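PDB 3RFW: cell-binding factor 2 from Campylobacter jejuni, which acts as a SurA-like periplasmic chaperone and carries a parvulin-type domain for the cis-trans isomerisation of peptidyl-prolyl bonds. Local coordinates for the interface of chains A and B. Numbering follows the deposited sequence. Chains: chain A/B, Cell-binding factor 2.

The interface of chains A and B. Residues chain A 240, 243-244, 247, 249; chain B 6, 45-46, 49.
B:Leu49 lays its forked tip against A:Leu244, A:Ala247 and the backbone carbonyl of A:Leu243, in an apolar helix-to-helix patch of the SurA-like chaperone fold. Helix 34-56 of chain B packs here on the C-terminal end of helix 216-246 of chain A. CD1 of B:Leu49 does most of the touching. It lies 3.9 Å from the methyl CB of A:Ala247 and 3.9 Å from CD2 of A:Leu244. The same methyl faces the backbone O of A:Leu243 at 3.8 Å. CG of B:Leu49 sits anti to its own carbonyl carbon (chi1 -73°), which points the side chain towards chain A. The second branch, CD2, also reaches CB of A:Ala247. One turn earlier, B:Met46 runs along A:Gly240. Its sulfur SD is 3.5 Å from CA of A:Gly240, where the partner has no side chain. The B:Met46 chain bends at chi2 (76°) and chi3 (69°), turning CE back towards A:Leu244. CE meets CD1 of that leucine at 3.8 Å. The side chain of A:Leu244 crosses those of B:Met46 and B:Leu49 at about right angles. Its CD2 also approaches CG2 of B:Ile45 at 4.2 Å. Further out, CD1 of B:Ile45 lies 4.3 Å from CG1 of A:Val249. A:Val249 and B:Val6 form an antiparallel beta bridge, where the C-terminal strand 249-251 of chain A lies beside the N-terminal strand 2-6 of chain B. A two-fold axis repeats the patch, chains exchanged; the structure alone does not prove the dimer.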
loop_
_atom_site.group_PDB
_atom_site.type_symbol
_atom_site.label_atom_id
_atom_site.label_comp_id
_atom_site.label_asym_id
_atom_site.label_seq_id
_atom_site.Cartn_x
_atom_site.Cartn_y
_atom_site.Cartn_z
ATOM N N GLY A 240 -4.753 32.150 -12.955
ATOM C CA GLY A 240 -5.929 31.586 -13.577
ATOM C C GLY A 240 -7.062 32.600 -13.539
ATOM O O GLY A 240 -7.937 32.598 -14.421
ATOM N N LEU A 243 -6.496 35.554 -16.197
ATOM C CA LEU A 243 -6.653 35.151 -17.596
ATOM C C LEU A 243 -8.133 35.162 -17.879
ATOM O O LEU A 243 -8.590 35.605 -18.935
ATOM C CB LEU A 243 -6.084 33.738 -17.857
ATOM C CG LEU A 243 -4.567 33.536 -17.843
ATOM C CD1 LEU A 243 -4.222 32.053 -18.059
ATOM C CD2 LEU A 243 -3.876 34.429 -18.893
ATOM N N LEU A 244 -8.871 34.634 -16.923
ATOM C CA LEU A 244 -10.322 34.562 -17.019
ATOM C C LEU A 244 -10.994 35.945 -17.057
ATOM O O LEU A 244 -11.937 36.163 -17.823
ATOM C CB LEU A 244 -10.875 33.764 -15.842
ATOM C CG LEU A 244 -11.528 32.429 -16.170
ATOM C CD1 LEU A 244 -12.283 31.919 -14.935
ATOM C CD2 LEU A 244 -12.498 32.641 -17.325
ATOM N N ALA A 247 -10.560 37.820 -20.265
ATOM C CA ALA A 247 -11.293 37.288 -21.411
ATOM C C ALA A 247 -12.742 37.706 -21.302
ATOM O O ALA A 247 -13.253 37.805 -20.214
ATOM C CB ALA A 247 -11.220 35.737 -21.447
ATOM N N VAL A 249 -16.250 36.147 -21.724
ATOM C CA VAL A 249 -16.792 34.808 -21.622
ATOM C C VAL A 249 -18.318 34.823 -21.517
ATOM O O VAL A 249 -18.865 35.401 -20.598
ATOM C CB VAL A 249 -16.195 34.099 -20.386
ATOM C CG1 VAL A 249 -16.899 32.753 -20.140
ATOM C CG2 VAL A 249 -14.677 33.906 -20.560
ATOM N N VAL B 6 -15.707 32.460 -26.046
ATOM C CA VAL B 6 -14.597 33.060 -25.339
ATOM C C VAL B 6 -13.935 34.004 -26.298
ATOM O O VAL B 6 -13.440 33.572 -27.339
ATOM C CB VAL B 6 -13.547 32.015 -24.942
ATOM C CG1 VAL B 6 -12.383 32.708 -24.187
ATOM C CG2 VAL B 6 -14.167 30.941 -24.042
ATOM N N ILE B 45 -12.501 26.046 -20.239
ATOM C CA ILE B 45 -12.201 27.422 -20.701
ATOM C C ILE B 45 -10.900 27.938 -20.081
ATOM O O ILE B 45 -10.059 28.568 -20.726
ATOM C CB ILE B 45 -13.416 28.371 -20.350
ATOM C CG1 ILE B 45 -14.593 28.045 -21.291
ATOM C CG2 ILE B 45 -12.985 29.824 -20.449
ATOM C CD1 ILE B 45 -15.951 28.573 -20.858
ATOM N N MET B 46 -10.692 27.607 -18.822
ATOM C CA MET B 46 -9.462 28.004 -18.132
ATOM C C MET B 46 -8.250 27.313 -18.760
ATOM O O MET B 46 -7.224 27.965 -19.037
ATOM C CB MET B 46 -9.572 27.690 -16.629
ATOM C CG MET B 46 -8.239 27.732 -15.855
ATOM S SD MET B 46 -7.802 29.463 -15.612
ATOM C CE MET B 46 -9.120 29.874 -14.450
ATOM N N LEU B 49 -7.497 28.991 -22.028
ATOM C CA LEU B 49 -6.912 30.309 -21.929
ATOM C C LEU B 49 -5.479 30.158 -21.518
ATOM O O LEU B 49 -4.666 30.978 -21.861
ATOM C CB LEU B 49 -7.672 31.182 -20.900
ATOM C CG LEU B 49 -9.059 31.645 -21.400
ATOM C CD1 LEU B 49 -9.929 32.267 -20.271
ATOM C CD2 LEU B 49 -8.921 32.632 -22.562
#